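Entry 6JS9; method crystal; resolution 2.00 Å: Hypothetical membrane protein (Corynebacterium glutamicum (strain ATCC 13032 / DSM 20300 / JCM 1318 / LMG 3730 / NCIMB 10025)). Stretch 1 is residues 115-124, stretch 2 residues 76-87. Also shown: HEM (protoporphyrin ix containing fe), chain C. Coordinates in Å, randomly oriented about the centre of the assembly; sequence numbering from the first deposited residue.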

# COMPACT_ATOMS: atom_id res chain seq x y z
N THR A 115 -18.48 -13.65 8.60
CA THR A 115 -19.28 -13.22 7.44
C THR A 115 -20.76 -13.17 7.80
O THR A 115 -21.60 -13.84 7.20
CB THR A 115 -19.03 -14.13 6.24
OG1 THR A 115 -19.24 -15.49 6.62
CG2 THR A 115 -17.62 -13.96 5.74
N THR A 116 -21.07 -12.36 8.82
CA THR A 116 -22.44 -12.00 9.14
C THR A 116 -22.51 -10.51 9.43
O THR A 116 -21.50 -9.88 9.78
CB THR A 116 -22.99 -12.76 10.36
OG1 THR A 116 -22.74 -11.99 11.54
CG2 THR A 116 -22.34 -14.13 10.51
N TYR A 117 -23.70 -9.94 9.28
CA TYR A 117 -23.93 -8.56 9.65
C TYR A 117 -24.46 -8.42 11.07
O TYR A 117 -24.99 -7.36 11.42
CB TYR A 117 -24.90 -7.89 8.66
CG TYR A 117 -24.32 -7.46 7.32
CD1 TYR A 117 -23.05 -7.85 6.91
CD2 TYR A 117 -25.07 -6.66 6.47
CE1 TYR A 117 -22.55 -7.46 5.66
CE2 TYR A 117 -24.58 -6.26 5.24
CZ TYR A 117 -23.33 -6.65 4.84
OH TYR A 117 -22.88 -6.22 3.59
N ASP A 118 -24.33 -9.47 11.88
CA ASP A 118 -24.75 -9.48 13.28
C ASP A 118 -23.66 -9.00 14.22
O ASP A 118 -23.86 -9.02 15.44
CB ASP A 118 -25.17 -10.89 13.71
CG ASP A 118 -26.48 -11.32 13.08
OD1 ASP A 118 -27.42 -10.50 13.04
OD2 ASP A 118 -26.55 -12.48 12.61
N ASP A 119 -22.52 -8.57 13.68
CA ASP A 119 -21.37 -8.28 14.51
C ASP A 119 -20.41 -7.40 13.71
O ASP A 119 -20.35 -7.47 12.48
CB ASP A 119 -20.67 -9.57 14.97
CG ASP A 119 -19.75 -9.34 16.15
OD1 ASP A 119 -19.84 -8.27 16.78
OD2 ASP A 119 -18.93 -10.24 16.43
N ILE A 120 -19.67 -6.57 14.43
CA ILE A 120 -18.79 -5.58 13.83
C ILE A 120 -17.54 -5.48 14.70
O ILE A 120 -17.61 -5.62 15.92
CB ILE A 120 -19.50 -4.22 13.68
CG1 ILE A 120 -18.69 -3.28 12.79
CG2 ILE A 120 -19.76 -3.59 15.03
CD1 ILE A 120 -19.43 -2.03 12.40
N GLY A 121 -16.40 -5.29 14.05
CA GLY A 121 -15.15 -5.17 14.77
C GLY A 121 -14.85 -3.74 15.20
O GLY A 121 -15.28 -2.78 14.56
N GLU A 122 -14.13 -3.62 16.31
CA GLU A 122 -13.57 -2.34 16.71
C GLU A 122 -12.35 -2.03 15.85
O GLU A 122 -11.74 -2.92 15.25
CB GLU A 122 -13.19 -2.36 18.19
CG GLU A 122 -14.19 -3.06 19.11
CD GLU A 122 -14.85 -2.13 20.12
OE1 GLU A 122 -15.09 -0.95 19.78
OE2 GLU A 122 -15.13 -2.57 21.26
N TYR A 123 -11.99 -0.75 15.79
CA TYR A 123 -10.82 -0.35 15.03
C TYR A 123 -9.55 -0.89 15.68
O TYR A 123 -9.38 -0.80 16.90
CB TYR A 123 -10.76 1.18 14.91
CG TYR A 123 -11.85 1.76 14.04
CD1 TYR A 123 -11.77 1.67 12.66
CD2 TYR A 123 -12.94 2.40 14.59
CE1 TYR A 123 -12.75 2.20 11.85
CE2 TYR A 123 -13.94 2.93 13.79
CZ TYR A 123 -13.84 2.82 12.42
OH TYR A 123 -14.82 3.34 11.61
N ILE A 124 -8.68 -1.48 14.87
CA ILE A 124 -7.35 -1.91 15.31
C ILE A 124 -6.32 -1.00 14.64
O ILE A 124 -6.33 -0.83 13.41
CB ILE A 124 -7.07 -3.37 14.94
CG1 ILE A 124 -8.13 -4.30 15.53
CG2 ILE A 124 -5.68 -3.79 15.38
CD1 ILE A 124 -7.92 -5.74 15.13
CHA HEM C . -14.05 -11.57 0.15
CHB HEM C . -12.01 -8.77 3.56
CHC HEM C . -16.20 -8.52 6.03
CHD HEM C . -18.11 -11.67 2.87
C1A HEM C . -13.13 -10.81 0.84
C2A HEM C . -11.77 -10.52 0.43
C3A HEM C . -11.19 -9.75 1.36
C4A HEM C . -12.18 -9.51 2.40
CMA HEM C . -9.73 -9.23 1.31
CAA HEM C . -11.13 -11.03 -0.87
CBA HEM C . -11.70 -10.23 -2.04
CGA HEM C . -10.97 -10.65 -3.29
O1A HEM C . -9.88 -10.09 -3.57
O2A HEM C . -11.50 -11.56 -3.99
C1B HEM C . -12.95 -8.48 4.52
C2B HEM C . -12.70 -7.69 5.72
C3B HEM C . -13.86 -7.61 6.41
C4B HEM C . -14.88 -8.34 5.66
CMB HEM C . -11.31 -7.08 6.05
CAB HEM C . -14.20 -6.89 7.75
CBB HEM C . -13.33 -6.19 8.49
C1C HEM C . -17.10 -9.37 5.40
C2C HEM C . -18.47 -9.60 5.79
C3C HEM C . -19.00 -10.48 4.92
C4C HEM C . -17.98 -10.81 3.94
CMC HEM C . -19.11 -8.92 7.02
CAC HEM C . -20.44 -11.07 4.88
CBC HEM C . -21.38 -10.81 5.79
C1D HEM C . -17.20 -11.91 1.84
C2D HEM C . -17.42 -12.74 0.66
C3D HEM C . -16.29 -12.71 -0.09
C4D HEM C . -15.33 -11.87 0.59
CMD HEM C . -18.71 -13.51 0.31
CAD HEM C . -16.03 -13.40 -1.45
CBD HEM C . -16.51 -12.40 -2.50
CGD HEM C . -16.31 -12.91 -3.91
O1D HEM C . -16.98 -12.36 -4.82
O2D HEM C . -15.49 -13.84 -4.15
NA HEM C . -13.34 -10.17 2.04
NB HEM C . -14.29 -8.86 4.53
NC HEM C . -16.85 -10.10 4.26
ND HEM C . -15.91 -11.40 1.75
FE HEM C . -15.19 -9.88 2.98
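Stretch 2 (76-87) GHQAEDKWILDT

Stretch 2 is a hairpin followed by a corner. Residues 76–79 form a strand, a type II' turn from Ala79 to Lys82 reverses the chain, and residues 82–83 lead back beside the first arm. The pairing is documented by backbone hydrogen bonds: Ala79 N to Lys82 O (2.9 Å) and Lys82 N to Ala79 O (3.1 Å) close the turn, Ile84 N to His77 O (2.9 Å) continues the ladder, and Gly76 N to Leu85 O (2.7 Å) and Leu85 N to Gly76 O (2.9 Å) extend it. Glu80, at phi/psi 59/-118, takes the first central position of the turn. At Ile84 (-73/-35) the chain turns a corner, and strand geometry resumes through Thr87.

Stretch 1 is irregular up to Glu122 and becomes a strand at Tyr123 and Ile124. No direct backbone hydrogen bond joins it to stretch 2. Nearest CA pairs give the register: Tyr117 CA lies 6.2 Å from Ala79 CA, Ile120 CA 5.4 Å from Ile84 CA, and Tyr123 CA 8.2 Å from Asp86 CA. From Ala79 to Asp86 both numberings rise together, so this part of stretch 2 runs in the same general sense as stretch 1, whereas the first arm, Gly76 to Ala79, runs back against it. One water mediates between the main chains where they come close, donating to Ile84 O (2.9 Å) and accepting from Gly121 N (2.6 Å).

Ile84 is the apolar centre of the contact. Its CG1 lies 4.0 Å from Ile120 CG1, while its CD1 reaches 3.7 Å from Tyr117 CD1 and 3.6 Å from Asp119 O. Ile120, with chi1 and chi2 both t, extends its CD1 to 3.5 Å from Lys82 CB; the Lys82 side chain is not modelled beyond that atom. Ala79 points its CB toward stretch 1, 4.0 Å from Tyr117 CD2.

Two tyrosine hydroxyls provide the direct hydrogen bonds. Although the CA-to-CB bond of Tyr117 points sideways, its ring end comes nearer, and Tyr117 OH meets His77 ND1 at 2.7 Å, with an angle of 159°. The two rings meet rim to rim, with centroids 5.4 Å apart and planes at 75°, so this is not a stack. Farther along, Tyr123 OH donates to Asp86 OD2 at 2.7 Å, near the plane of the tyrosine ring.

The heme adjoins both stretches: its C2C lies over one face of the His77 ring, and its CBC is 3.2 Å from Thr115 C and 3.6 Å from Tyr117 CE1. Altogether the two stretches bury 483 Å², counting both sides.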

# COMPACT_ATOMS: atom_id res chain seq x y z
N GLY A 76 -16.80 -1.03 3.23
CA GLY A 76 -17.67 -2.07 2.70
C GLY A 76 -18.64 -2.56 3.75
O GLY A 76 -18.45 -2.35 4.95
N HIS A 77 -19.71 -3.21 3.27
CA HIS A 77 -20.64 -3.94 4.13
C HIS A 77 -21.35 -3.00 5.11
O HIS A 77 -21.19 -3.06 6.33
CB HIS A 77 -19.91 -5.07 4.87
CG HIS A 77 -19.44 -6.16 3.97
ND1 HIS A 77 -20.30 -6.93 3.22
CD2 HIS A 77 -18.20 -6.62 3.70
CE1 HIS A 77 -19.61 -7.80 2.51
NE2 HIS A 77 -18.33 -7.64 2.79
N GLN A 78 -22.17 -2.13 4.53
CA GLN A 78 -22.92 -1.19 5.35
C GLN A 78 -24.00 -1.94 6.12
O GLN A 78 -24.91 -2.51 5.52
CB GLN A 78 -23.54 -0.10 4.49
CG GLN A 78 -24.27 0.93 5.34
CD GLN A 78 -24.62 2.17 4.57
OE1 GLN A 78 -24.91 2.11 3.38
NE2 GLN A 78 -24.60 3.30 5.26
N ALA A 79 -23.88 -1.93 7.44
CA ALA A 79 -24.87 -2.56 8.32
C ALA A 79 -25.39 -1.50 9.27
O ALA A 79 -24.63 -0.94 10.06
CB ALA A 79 -24.26 -3.74 9.08
N GLU A 80 -26.69 -1.22 9.19
CA GLU A 80 -27.33 -0.13 9.93
C GLU A 80 -26.62 1.16 9.52
O GLU A 80 -26.66 1.50 8.33
CB GLU A 80 -27.32 -0.46 11.43
CG GLU A 80 -28.17 -1.68 11.79
CD GLU A 80 -28.33 -1.88 13.29
OE1 GLU A 80 -27.49 -2.58 13.90
OE2 GLU A 80 -29.30 -1.33 13.86
N ASP A 81 -25.97 1.88 10.43
CA ASP A 81 -25.28 3.12 10.08
C ASP A 81 -23.77 2.98 10.10
O ASP A 81 -23.06 3.97 9.87
CB ASP A 81 -25.71 4.24 11.03
CG ASP A 81 -25.53 3.86 12.48
OD1 ASP A 81 -25.90 2.72 12.84
OD2 ASP A 81 -25.00 4.69 13.25
N LYS A 82 -23.25 1.79 10.39
CA LYS A 82 -21.82 1.54 10.39
C LYS A 82 -21.41 0.79 9.13
O LYS A 82 -22.25 0.24 8.40
CB LYS A 82 -21.42 0.73 11.64
N TRP A 83 -20.11 0.79 8.85
CA TRP A 83 -19.53 -0.04 7.80
C TRP A 83 -18.71 -1.13 8.46
O TRP A 83 -17.79 -0.83 9.23
CB TRP A 83 -18.67 0.79 6.84
CG TRP A 83 -19.47 1.78 6.03
CD1 TRP A 83 -19.82 3.04 6.42
CD2 TRP A 83 -20.02 1.59 4.72
NE1 TRP A 83 -20.55 3.65 5.42
CE2 TRP A 83 -20.69 2.78 4.37
CE3 TRP A 83 -20.01 0.53 3.80
CZ2 TRP A 83 -21.34 2.95 3.15
CZ3 TRP A 83 -20.65 0.70 2.59
CH2 TRP A 83 -21.32 1.90 2.27
N ILE A 84 -19.04 -2.39 8.17
CA ILE A 84 -18.37 -3.49 8.85
C ILE A 84 -16.94 -3.66 8.34
O ILE A 84 -16.03 -4.00 9.11
CB ILE A 84 -19.19 -4.78 8.74
CG1 ILE A 84 -20.53 -4.60 9.46
CG2 ILE A 84 -18.44 -5.95 9.34
CD1 ILE A 84 -21.37 -5.85 9.49
N LEU A 85 -16.70 -3.42 7.05
CA LEU A 85 -15.34 -3.29 6.53
C LEU A 85 -15.01 -1.81 6.48
O LEU A 85 -15.60 -1.06 5.70
CB LEU A 85 -15.20 -3.94 5.14
CG LEU A 85 -13.76 -4.09 4.59
CD1 LEU A 85 -13.70 -5.21 3.54
CD2 LEU A 85 -13.20 -2.79 3.99
N ASP A 86 -14.06 -1.38 7.32
CA ASP A 86 -13.64 0.03 7.38
C ASP A 86 -12.12 0.04 7.62
O ASP A 86 -11.68 0.03 8.77
CB ASP A 86 -14.41 0.78 8.47
CG ASP A 86 -14.16 2.28 8.46
OD1 ASP A 86 -13.11 2.73 7.96
OD2 ASP A 86 -15.02 3.03 8.96
N THR A 87 -11.35 0.08 6.52
CA THR A 87 -9.89 0.01 6.55
C THR A 87 -9.30 1.25 5.90
O THR A 87 -9.65 1.58 4.77
CB THR A 87 -9.36 -1.22 5.82
OG1 THR A 87 -9.87 -2.40 6.44
CG2 THR A 87 -7.82 -1.24 5.85
O HOH W 1 -15.91 -5.70 11.48